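Local atomic coordinates of aminoglycoside N(3)-acetyltransferase (Streptomyces griseus, PDB entry 7LAP), a protein that probably transfers an acetyl group from acetyl-CoA to the 3-amino group of aminoglycoside antibiotics, an acylation that underlies resistance to these drugs. Residues 79-84 against 110-115; 85-90 against 205-210; 104-109 against 215-220; 134-139 against 155-160. All coordinates share one frame; numbering follows the deposited sequence.

Interaction 1 of 4, residues 79-84 against 110-115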
# COMPACT_ATOMS: atom_id res chain seq x y z
N CYS B 79 -6.33 -9.94 5.29
CA CYS B 79 -5.39 -9.47 4.26
C CYS B 79 -5.70 -10.01 2.86
O CYS B 79 -5.90 -9.24 1.90
CB CYS B 79 -3.95 -9.88 4.63
SG CYS B 79 -3.29 -8.99 6.00
N GLY B 80 -5.70 -11.33 2.69
CA GLY B 80 -5.74 -11.87 1.32
C GLY B 80 -4.47 -11.51 0.56
O GLY B 80 -3.47 -11.09 1.12
N TRP B 81 -4.55 -11.68 -0.75
CA TRP B 81 -3.40 -11.52 -1.65
C TRP B 81 -3.83 -10.76 -2.90
O TRP B 81 -4.59 -11.29 -3.71
CB TRP B 81 -2.82 -12.88 -2.04
CG TRP B 81 -1.61 -12.85 -2.91
CD1 TRP B 81 -0.77 -11.77 -3.15
CD2 TRP B 81 -1.10 -13.94 -3.68
NE1 TRP B 81 0.21 -12.14 -4.04
CE2 TRP B 81 0.04 -13.47 -4.37
CE3 TRP B 81 -1.48 -15.29 -3.83
CZ2 TRP B 81 0.81 -14.30 -5.20
CZ3 TRP B 81 -0.72 -16.11 -4.68
CH2 TRP B 81 0.41 -15.61 -5.35
N ASN B 82 -3.37 -9.50 -3.04
CA ASN B 82 -3.83 -8.66 -4.15
C ASN B 82 -3.44 -9.22 -5.50
O ASN B 82 -4.18 -9.06 -6.47
CB ASN B 82 -3.28 -7.24 -4.04
CG ASN B 82 -4.06 -6.28 -4.91
OD1 ASN B 82 -5.21 -5.95 -4.59
ND2 ASN B 82 -3.48 -5.87 -6.03
N ASP B 83 -2.28 -9.84 -5.60
CA ASP B 83 -1.75 -10.23 -6.90
C ASP B 83 -1.77 -11.74 -7.11
O ASP B 83 -0.91 -12.28 -7.80
CB ASP B 83 -0.34 -9.66 -7.04
CG ASP B 83 -0.36 -8.15 -6.85
OD1 ASP B 83 -1.06 -7.51 -7.63
OD2 ASP B 83 0.22 -7.62 -5.88
N ALA B 84 -2.75 -12.42 -6.52
CA ALA B 84 -2.94 -13.85 -6.77
C ALA B 84 -3.35 -14.07 -8.21
O ALA B 84 -3.97 -13.21 -8.82
CB ALA B 84 -4.02 -14.39 -5.84
N ARG B 110 5.57 -12.49 3.92
CA ARG B 110 6.29 -11.28 4.29
C ARG B 110 6.04 -10.14 3.31
O ARG B 110 5.95 -8.97 3.72
CB ARG B 110 7.80 -11.55 4.38
CG ARG B 110 8.68 -10.28 4.62
CD ARG B 110 8.59 -9.82 6.09
NE ARG B 110 9.44 -8.68 6.42
CZ ARG B 110 9.51 -8.13 7.64
NH1 ARG B 110 8.79 -8.63 8.64
NH2 ARG B 110 10.30 -7.09 7.87
N THR B 111 5.94 -10.44 2.01
CA THR B 111 5.94 -9.39 1.00
C THR B 111 4.68 -9.31 0.14
O THR B 111 4.43 -8.24 -0.42
CB THR B 111 7.16 -9.54 0.06
OG1 THR B 111 7.10 -10.82 -0.59
CG2 THR B 111 8.49 -9.44 0.85
N SER B 112 3.92 -10.40 -0.02
CA SER B 112 2.72 -10.32 -0.85
C SER B 112 1.74 -9.33 -0.26
O SER B 112 1.36 -9.44 0.91
CB SER B 112 2.04 -11.68 -0.97
OG SER B 112 2.94 -12.60 -1.51
N GLU B 113 1.31 -8.36 -1.08
CA GLU B 113 0.43 -7.32 -0.57
C GLU B 113 -0.96 -7.84 -0.33
O GLU B 113 -1.46 -8.73 -1.03
CB GLU B 113 0.37 -6.13 -1.52
CG GLU B 113 1.73 -5.63 -1.83
CD GLU B 113 1.78 -4.83 -3.09
OE1 GLU B 113 0.77 -4.14 -3.40
OE2 GLU B 113 2.83 -4.92 -3.77
N ALA B 114 -1.59 -7.26 0.69
CA ALA B 114 -2.99 -7.52 0.96
C ALA B 114 -3.85 -7.03 -0.20
O ALA B 114 -3.41 -6.26 -1.05
CB ALA B 114 -3.43 -6.84 2.25
N GLU B 115 -5.08 -7.53 -0.25
CA GLU B 115 -6.02 -7.08 -1.26
C GLU B 115 -6.29 -5.59 -1.10
O GLU B 115 -6.56 -5.12 0.01
CB GLU B 115 -7.33 -7.87 -1.16
CG GLU B 115 -7.43 -9.01 -2.18
CD GLU B 115 -8.23 -10.21 -1.69
OE1 GLU B 115 -9.35 -10.01 -1.18
OE2 GLU B 115 -7.75 -11.35 -1.83
O HOH W 1 2.06 -8.69 -4.02

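Interaction 2 of 4, residues 85-90 against 205-210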
# COMPACT_ATOMS: atom_id res chain seq x y z
N PRO B 85 -3.02 -15.23 -8.80
CA PRO B 85 -3.60 -15.57 -10.09
C PRO B 85 -5.11 -15.68 -9.95
O PRO B 85 -5.61 -16.11 -8.91
CB PRO B 85 -2.97 -16.93 -10.43
CG PRO B 85 -2.66 -17.54 -9.10
CD PRO B 85 -2.24 -16.35 -8.24
N PRO B 86 -5.87 -15.24 -10.95
CA PRO B 86 -7.33 -15.34 -10.86
C PRO B 86 -7.78 -16.79 -10.74
O PRO B 86 -7.12 -17.70 -11.24
CB PRO B 86 -7.81 -14.71 -12.17
CG PRO B 86 -6.65 -14.90 -13.13
CD PRO B 86 -5.41 -14.78 -12.27
N TYR B 87 -8.91 -17.00 -10.04
CA TYR B 87 -9.45 -18.35 -9.88
C TYR B 87 -9.62 -19.03 -11.23
O TYR B 87 -9.32 -20.22 -11.37
CB TYR B 87 -10.81 -18.31 -9.19
CG TYR B 87 -10.78 -18.11 -7.69
CD1 TYR B 87 -9.60 -17.90 -7.00
CD2 TYR B 87 -11.98 -18.11 -6.97
CE1 TYR B 87 -9.60 -17.71 -5.62
CE2 TYR B 87 -12.00 -17.91 -5.61
CZ TYR B 87 -10.81 -17.71 -4.93
OH TYR B 87 -10.87 -17.52 -3.56
N ASP B 88 -10.10 -18.28 -12.21
CA ASP B 88 -10.50 -18.77 -13.52
C ASP B 88 -9.39 -18.68 -14.56
O ASP B 88 -9.68 -18.70 -15.76
CB ASP B 88 -11.69 -17.96 -14.03
CG ASP B 88 -11.39 -16.47 -14.09
OD1 ASP B 88 -11.22 -15.83 -13.02
OD2 ASP B 88 -11.29 -15.93 -15.22
N PHE B 89 -8.12 -18.55 -14.14
CA PHE B 89 -7.07 -18.32 -15.13
C PHE B 89 -6.87 -19.51 -16.06
O PHE B 89 -6.06 -19.43 -16.98
CB PHE B 89 -5.74 -17.96 -14.45
CG PHE B 89 -4.98 -19.15 -13.92
CD1 PHE B 89 -5.20 -19.60 -12.63
CD2 PHE B 89 -4.03 -19.80 -14.71
CE1 PHE B 89 -4.51 -20.68 -12.13
CE2 PHE B 89 -3.34 -20.88 -14.23
CZ PHE B 89 -3.57 -21.33 -12.93
N THR B 90 -7.58 -20.61 -15.81
CA THR B 90 -7.61 -21.77 -16.69
C THR B 90 -8.69 -21.66 -17.76
O THR B 90 -9.07 -22.67 -18.37
CB THR B 90 -7.78 -23.04 -15.85
OG1 THR B 90 -8.87 -22.86 -14.93
CG2 THR B 90 -6.51 -23.32 -15.05
N VAL B 205 -15.83 -23.82 -3.95
CA VAL B 205 -14.91 -23.43 -5.01
C VAL B 205 -13.68 -24.30 -4.94
O VAL B 205 -13.30 -24.80 -3.87
CB VAL B 205 -14.53 -21.93 -4.93
CG1 VAL B 205 -15.72 -21.08 -5.28
CG2 VAL B 205 -14.02 -21.57 -3.53
N THR B 206 -13.07 -24.52 -6.10
CA THR B 206 -11.77 -25.16 -6.23
C THR B 206 -10.92 -24.27 -7.11
O THR B 206 -11.37 -23.84 -8.18
CB THR B 206 -11.89 -26.55 -6.85
OG1 THR B 206 -12.60 -27.41 -5.96
CG2 THR B 206 -10.53 -27.13 -7.12
N TYR B 207 -9.71 -23.96 -6.65
CA TYR B 207 -8.80 -23.12 -7.41
C TYR B 207 -7.39 -23.58 -7.11
O TYR B 207 -7.15 -24.39 -6.21
CB TYR B 207 -9.01 -21.62 -7.09
CG TYR B 207 -8.86 -21.34 -5.62
CD1 TYR B 207 -9.95 -21.45 -4.76
CD2 TYR B 207 -7.61 -21.02 -5.08
CE1 TYR B 207 -9.80 -21.22 -3.40
CE2 TYR B 207 -7.46 -20.79 -3.74
CZ TYR B 207 -8.56 -20.89 -2.91
OH TYR B 207 -8.38 -20.68 -1.57
N GLU B 208 -6.44 -23.09 -7.88
CA GLU B 208 -5.05 -23.40 -7.61
C GLU B 208 -4.30 -22.10 -7.38
O GLU B 208 -4.67 -21.07 -7.91
CB GLU B 208 -4.42 -24.17 -8.75
CG GLU B 208 -5.26 -25.34 -9.16
CD GLU B 208 -4.83 -25.91 -10.47
OE1 GLU B 208 -3.65 -26.32 -10.56
OE2 GLU B 208 -5.65 -25.94 -11.41
N GLN B 209 -3.26 -22.17 -6.56
CA GLN B 209 -2.47 -20.97 -6.31
C GLN B 209 -1.08 -21.43 -5.94
O GLN B 209 -0.91 -22.50 -5.34
CB GLN B 209 -3.09 -20.10 -5.20
CG GLN B 209 -4.04 -19.02 -5.77
CD GLN B 209 -4.78 -18.28 -4.69
OE1 GLN B 209 -4.40 -18.33 -3.53
NE2 GLN B 209 -5.83 -17.56 -5.07
N PRO B 210 -0.05 -20.67 -6.33
CA PRO B 210 1.32 -21.07 -6.02
C PRO B 210 1.68 -20.67 -4.60
O PRO B 210 1.49 -19.52 -4.18
CB PRO B 210 2.15 -20.30 -7.05
CG PRO B 210 1.32 -19.09 -7.35
CD PRO B 210 -0.12 -19.49 -7.21

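Interaction 3 of 4, residues 104-109 against 215-220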
# COMPACT_ATOMS: atom_id res chain seq x y z
N HIS B 104 4.08 -17.26 -12.50
CA HIS B 104 3.45 -16.52 -11.41
C HIS B 104 4.15 -16.82 -10.09
O HIS B 104 4.21 -17.99 -9.68
CB HIS B 104 1.97 -16.83 -11.31
CG HIS B 104 1.21 -15.82 -10.51
ND1 HIS B 104 0.40 -14.87 -11.08
CD2 HIS B 104 1.17 -15.59 -9.17
CE1 HIS B 104 -0.14 -14.12 -10.14
NE2 HIS B 104 0.32 -14.53 -8.97
N PRO B 105 4.67 -15.82 -9.38
CA PRO B 105 5.40 -16.11 -8.15
C PRO B 105 4.51 -16.67 -7.06
O PRO B 105 3.29 -16.47 -7.04
CB PRO B 105 5.97 -14.74 -7.75
CG PRO B 105 4.97 -13.74 -8.37
CD PRO B 105 4.51 -14.38 -9.65
N ALA B 106 5.14 -17.41 -6.14
CA ALA B 106 4.44 -17.96 -4.99
C ALA B 106 3.98 -16.86 -4.04
O ALA B 106 4.67 -15.85 -3.86
CB ALA B 106 5.36 -18.90 -4.21
N PHE B 107 2.85 -17.10 -3.38
CA PHE B 107 2.48 -16.31 -2.22
C PHE B 107 3.63 -16.27 -1.22
O PHE B 107 4.32 -17.28 -0.99
CB PHE B 107 1.21 -16.86 -1.57
CG PHE B 107 0.80 -16.12 -0.31
CD1 PHE B 107 0.20 -14.85 -0.39
CD2 PHE B 107 1.01 -16.67 0.94
CE1 PHE B 107 -0.20 -14.18 0.77
CE2 PHE B 107 0.63 -15.99 2.10
CZ PHE B 107 0.03 -14.75 2.03
N ASP B 108 3.88 -15.09 -0.65
CA ASP B 108 4.90 -14.88 0.37
C ASP B 108 4.33 -14.05 1.52
O ASP B 108 4.06 -12.85 1.33
CB ASP B 108 6.12 -14.19 -0.23
CG ASP B 108 7.25 -14.03 0.77
OD1 ASP B 108 7.06 -14.43 1.94
OD2 ASP B 108 8.35 -13.54 0.40
N PRO B 109 4.18 -14.62 2.72
CA PRO B 109 3.53 -13.87 3.80
C PRO B 109 4.24 -12.58 4.16
O PRO B 109 3.59 -11.65 4.66
CB PRO B 109 3.54 -14.86 4.98
CG PRO B 109 3.65 -16.21 4.35
CD PRO B 109 4.54 -15.99 3.13
N GLY B 215 10.87 -24.12 0.86
CA GLY B 215 11.65 -23.16 0.13
C GLY B 215 11.53 -23.28 -1.38
O GLY B 215 12.25 -22.56 -2.10
N GLU B 216 10.68 -24.17 -1.88
CA GLU B 216 10.47 -24.28 -3.31
C GLU B 216 9.02 -23.93 -3.65
O GLU B 216 8.12 -24.13 -2.84
CB GLU B 216 10.81 -25.68 -3.82
CG GLU B 216 12.29 -25.90 -4.23
CD GLU B 216 12.98 -24.67 -4.85
OE1 GLU B 216 12.32 -23.92 -5.63
OE2 GLU B 216 14.19 -24.48 -4.57
N ARG B 217 8.82 -23.37 -4.84
CA ARG B 217 7.49 -22.97 -5.27
C ARG B 217 6.77 -24.17 -5.86
O ARG B 217 7.28 -24.84 -6.75
CB ARG B 217 7.59 -21.83 -6.29
CG ARG B 217 6.45 -21.69 -7.28
CD ARG B 217 6.95 -20.75 -8.38
NE ARG B 217 5.92 -20.22 -9.26
CZ ARG B 217 5.42 -20.88 -10.30
NH1 ARG B 217 5.86 -22.11 -10.57
NH2 ARG B 217 4.48 -20.32 -11.07
N VAL B 218 5.57 -24.43 -5.36
CA VAL B 218 4.73 -25.50 -5.85
C VAL B 218 3.31 -24.97 -5.95
O VAL B 218 2.89 -24.12 -5.15
CB VAL B 218 4.77 -26.74 -4.92
CG1 VAL B 218 6.19 -27.24 -4.73
CG2 VAL B 218 4.15 -26.40 -3.60
N TRP B 219 2.58 -25.46 -6.95
CA TRP B 219 1.16 -25.19 -7.04
C TRP B 219 0.41 -26.12 -6.10
O TRP B 219 0.87 -27.23 -5.79
CB TRP B 219 0.66 -25.37 -8.48
CG TRP B 219 1.10 -24.23 -9.34
CD1 TRP B 219 2.33 -24.05 -9.89
CD2 TRP B 219 0.34 -23.05 -9.65
NE1 TRP B 219 2.37 -22.85 -10.56
CE2 TRP B 219 1.16 -22.22 -10.43
CE3 TRP B 219 -0.96 -22.63 -9.37
CZ2 TRP B 219 0.73 -20.98 -10.94
CZ3 TRP B 219 -1.40 -21.40 -9.87
CH2 TRP B 219 -0.55 -20.59 -10.64
N ARG B 220 -0.74 -25.65 -5.60
CA ARG B 220 -1.60 -26.45 -4.75
C ARG B 220 -3.04 -26.18 -5.14
O ARG B 220 -3.39 -25.05 -5.52
CB ARG B 220 -1.39 -26.14 -3.25
CG ARG B 220 -2.02 -27.16 -2.33
CD ARG B 220 -1.67 -26.99 -0.86
NE ARG B 220 -2.26 -28.06 -0.05
CZ ARG B 220 -3.57 -28.29 0.12
NH1 ARG B 220 -4.49 -27.49 -0.43
NH2 ARG B 220 -3.97 -29.32 0.87

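Interaction 4 of 4, residues 134-139 against 155-160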
# COMPACT_ATOMS: atom_id res chain seq x y z
N SER B 134 -0.89 -14.96 8.30
CA SER B 134 -1.13 -16.40 8.16
C SER B 134 -0.70 -16.86 6.76
O SER B 134 -0.44 -16.06 5.86
CB SER B 134 -2.59 -16.75 8.47
OG SER B 134 -3.46 -16.54 7.38
N ARG B 135 -0.59 -18.17 6.59
CA ARG B 135 0.11 -18.69 5.43
C ARG B 135 -0.79 -18.88 4.22
O ARG B 135 -0.29 -19.22 3.14
CB ARG B 135 0.78 -20.03 5.80
CG ARG B 135 -0.22 -21.11 6.10
CD ARG B 135 0.41 -22.45 6.55
NE ARG B 135 -0.60 -23.50 6.61
CZ ARG B 135 -0.36 -24.80 6.72
NH1 ARG B 135 0.89 -25.26 6.80
NH2 ARG B 135 -1.38 -25.66 6.74
N HIS B 136 -2.09 -18.65 4.36
CA HIS B 136 -2.99 -19.01 3.27
C HIS B 136 -2.85 -18.02 2.12
O HIS B 136 -2.88 -16.81 2.35
CB HIS B 136 -4.44 -19.03 3.74
CG HIS B 136 -5.29 -19.92 2.89
ND1 HIS B 136 -5.81 -19.52 1.68
CD2 HIS B 136 -5.62 -21.23 3.04
CE1 HIS B 136 -6.46 -20.54 1.13
NE2 HIS B 136 -6.37 -21.58 1.94
N PRO B 137 -2.75 -18.49 0.86
CA PRO B 137 -2.57 -17.56 -0.27
C PRO B 137 -3.82 -16.85 -0.68
O PRO B 137 -3.72 -15.81 -1.34
CB PRO B 137 -2.12 -18.48 -1.42
CG PRO B 137 -2.74 -19.86 -1.05
CD PRO B 137 -2.61 -19.91 0.47
N ASP B 138 -4.99 -17.38 -0.36
CA ASP B 138 -6.21 -16.72 -0.76
C ASP B 138 -6.86 -15.89 0.34
O ASP B 138 -7.39 -14.81 0.06
CB ASP B 138 -7.21 -17.74 -1.28
CG ASP B 138 -8.34 -17.09 -2.02
OD1 ASP B 138 -8.06 -16.36 -2.98
OD2 ASP B 138 -9.50 -17.30 -1.64
N VAL B 139 -6.85 -16.35 1.59
CA VAL B 139 -7.61 -15.67 2.64
C VAL B 139 -6.77 -15.49 3.90
O VAL B 139 -7.29 -15.62 5.01
CB VAL B 139 -8.92 -16.41 2.95
CG1 VAL B 139 -9.89 -16.27 1.75
CG2 VAL B 139 -8.66 -17.90 3.29
N HIS B 155 -2.48 -21.91 9.18
CA HIS B 155 -3.78 -21.70 8.55
C HIS B 155 -4.16 -22.92 7.69
O HIS B 155 -3.38 -23.30 6.79
CB HIS B 155 -3.75 -20.45 7.68
CG HIS B 155 -5.11 -19.88 7.39
ND1 HIS B 155 -5.34 -18.52 7.39
CD2 HIS B 155 -6.29 -20.47 7.07
CE1 HIS B 155 -6.61 -18.29 7.07
NE2 HIS B 155 -7.21 -19.46 6.88
N PRO B 156 -5.31 -23.56 7.94
CA PRO B 156 -5.65 -24.78 7.20
C PRO B 156 -5.81 -24.48 5.73
O PRO B 156 -6.50 -23.54 5.34
CB PRO B 156 -6.99 -25.20 7.82
CG PRO B 156 -7.01 -24.56 9.16
CD PRO B 156 -6.30 -23.25 8.98
N TRP B 157 -5.18 -25.32 4.90
CA TRP B 157 -5.18 -25.08 3.46
C TRP B 157 -6.60 -25.12 2.89
O TRP B 157 -7.06 -24.17 2.25
CB TRP B 157 -4.31 -26.10 2.74
CG TRP B 157 -2.83 -26.03 3.03
CD1 TRP B 157 -1.99 -27.08 3.35
CD2 TRP B 157 -2.00 -24.87 2.94
NE1 TRP B 157 -0.70 -26.62 3.51
CE2 TRP B 157 -0.69 -25.27 3.28
CE3 TRP B 157 -2.25 -23.52 2.67
CZ2 TRP B 157 0.38 -24.37 3.30
CZ3 TRP B 157 -1.19 -22.63 2.70
CH2 TRP B 157 0.10 -23.06 3.01
N ASP B 158 -7.29 -26.24 3.10
CA ASP B 158 -8.65 -26.45 2.65
C ASP B 158 -9.63 -26.12 3.76
O ASP B 158 -9.28 -26.17 4.94
CB ASP B 158 -8.85 -27.91 2.21
CG ASP B 158 -8.02 -28.25 0.99
OD1 ASP B 158 -8.32 -27.69 -0.07
OD2 ASP B 158 -7.10 -29.09 1.09
N ASP B 159 -10.86 -25.80 3.37
CA ASP B 159 -11.82 -25.24 4.31
C ASP B 159 -11.15 -24.18 5.19
O ASP B 159 -11.17 -24.28 6.42
CB ASP B 159 -12.46 -26.34 5.16
CG ASP B 159 -13.86 -25.96 5.68
OD1 ASP B 159 -14.53 -25.11 5.05
OD2 ASP B 159 -14.29 -26.52 6.72
N PRO B 160 -10.51 -23.16 4.60
CA PRO B 160 -9.78 -22.18 5.43
C PRO B 160 -10.67 -21.23 6.24
O PRO B 160 -10.13 -20.40 6.98
CB PRO B 160 -8.97 -21.39 4.39
CG PRO B 160 -9.88 -21.39 3.17
CD PRO B 160 -10.55 -22.77 3.18
O HOH W 2 -0.53 -19.73 8.98

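Interaction 1 of 4, residues 79-84 against 110-115
Cys-79 and Asn-82 are tied to Glu-115 and Glu-113 by two backbone hydrogen bonds, which fasten the loop leaving strand 74-78, with its type I beta turn from Trp-81 to Ala-84, to the loop that follows helix 94-103. Glu-115 N donates to Cys-79 O at 2.9 Å. Asn-82 N donates to Glu-113 O, also at 2.9 Å, and both bonds are nearly straight. Between them the Glu-115 chain, bent at chi2, brings OE2 to a weak bond with Trp-81 N at 3.4 Å. Gly-80 suits the neighbouring place: its phi is positive (65°), and Glu-115 OE2 takes up the space into which a CB would point. Asn-82 turns OD1 over the Glu-115 backbone to accept from His-116 N.

The apolar contacts are small. Cys-79 CB meets Ala-114 CB at 3.9 Å, where a methyl group fits beside the backbone. Trp-81 sets CG anti to its own N (chi1 -178°); of its ring, CD1 lies 3.6 Å from Ser-112 CB, while Glu-113 O lies at the indole edge, near the ring plane.

The charged contacts reach the dimer interface. Asp-83 OD2 and Glu-113 OE1, like charges 4.3 Å apart, both form salt bridges with Arg-120 NH2 of the second subunit, a shared cation that would be expected to ease their repulsion. One water also joins the loops: it donates to Asp-83 OD2 at 2.8 Å and accepts from Glu-113 N at 3.1 Å.

Interaction 2 of 4, residues 85-90 against 205-210
Tyr-87 and Tyr-207 form an offset stack, with ring centroids 4.3 Å apart and planes only 7° from parallel. The two rings arrive by different rotamers: Tyr-207 sets CG between its backbone N and carbonyl carbon (chi1 56°), whereas Tyr-87 sets CG anti to its carbonyl carbon. Tyr-87 CE1 stands over the centre of the Tyr-207 ring, 3.7 Å from CG, and Tyr-207 CB adds a CH-pi contact to the face of Tyr-87. Tyrosine suits both places by offering a broad flat face; the hydroxyl of Tyr-87 also bonds to Asp-138 OD2.

Gln-209, extended beyond CG, places NE2 at the rim of Tyr-87, 3.8 Å from CE1, and donates from it to Asp-138 OD1. Two prolines, compact and rigid, meet tip to tip: Pro-85 CG lies 3.7 Å from Pro-210 CD. Phe-89 turns its ring edge toward Glu-208 O.

The contact thus lays the loop before helix 94-103 across strand 204-213, the first strand of a beta hairpin. Helix 94-103 lies alongside, where Phe-89 packs on Val-100 and Glu-208 forms a salt bridge with Arg-101, while the partner strand 216-225 supplies Phe-222 beside Tyr-207.

Interaction 3 of 4, residues 104-109 against 215-220
Arg-217 turns the NE side of its guanidinium to the backbone carbonyl of His-104, linking the second strand of a beta hairpin, 216-225, to the chain just past the end of helix 94-103. Its NH2 lies 2.7 Å and its NE 2.8 Å from His-104 O, so a single oxygen is gripped side-on by two nitrogens. Sharing one acceptor bends both bonds, with N-H...O angles of 146° and 142°. The oxygen lies in the guanidinium plane, but both nitrogens reach it from the same face of the carbonyl plane, tilted off that plane.

Arginine suits this place through both length and hydrogen-bond geometry. CG stands anti to the backbone N (chi1 153°), and the chain continues extended to NE, carrying the head across to the loop. NH2 also donates to Arg-101 O. Carbonyls at the C-terminal end of a helix are partly negative, so a cation beside them would be expected to be favourable.

Trp-219, two residues further along the strand, leans its indole toward the same helix end. CZ2 comes 4.3 Å from His-104 CB, obliquely to the ring, and NE1 donates to Arg-101 O, giving that carbonyl a second donor. The His-104 imidazole meets the Trp-81 ring at a steep angle, and the residue packs on Gly-56 of the second subunit. Pro-105 CA lies at the guanidinium edge, close to its plane, near NE. At the base of the arginine, the small Ala-106 points its methyl group at the strand, CB lying 4.2 Å from Arg-217 CB.

Interaction 4 of 4, residues 134-139 against 155-160
The guanidinium of Arg-135 lies flat on the indole of Trp-157, planes 10° apart and centres 3.9 Å apart, a stacked cation-pi pair joining two loops of the Antibiotic_NAT fold: the connection between antiparallel strands 132-133 and 141-145, and the one between helices 148-152 and 166-172. Arg-135 sets CG between its backbone N and carbonyl carbon (chi1 67°), and the chain runs extended to NE. At the guanidinium edge His-155 O accepts from NE at 2.8 Å and NH2 at 3.1 Å; both come from one face of the carbonyl plane, NE tilted from it and NH2 standing above it. Arginine suits the place because its flat cation can stack while NE and NH2 donate in its plane.

On the His-136 ring, Pro-160 CB and Val-139 CG2 share one face, and Pro-137 CD of its own segment lies on the other. At its edge NE2 donates to Trp-157 O at 2.7 Å, on a lone pair, while ND1 accepts from Asp-138 N. Histidine thus uses both nitrogens to fix the ring.

His-155 carries His-136 CB over the centre of one face, and the edge of the His-136 ring turns toward that face, planes at 50°. His-155 NE2 donates to Pro-160 O. ND1 lies 2.7 Å from Ser-134 OG, a hydrogen bond in which either could donate. A water bridges the two backbones, accepting from Arg-135 N and His-155 N, 2.9 Å from each.

In the fold
The four contacts form one cluster, with contact centres about 13 to 15 Å apart. Interactions 2 and 3 share the two-stranded hairpin 204-213 and 216-225, and their loops flank helix 94-103. Along the chain, interaction 1 closes before interaction 4 opens, whereas the segments of interactions 1, 2 and 3 alternate. The pair in interaction 4 falls between the paired segments of both 2 and 3. Direct links bind them: probable hydrogen bonds of Pro-210 O with Phe-107 N and of Gln-209 N with Arg-220 O, and a salt bridge from Arg-220 to Asp-158. Loops distant in sequence thus pack around the hairpin, with interactions 1 and 3 also bordering the second subunit.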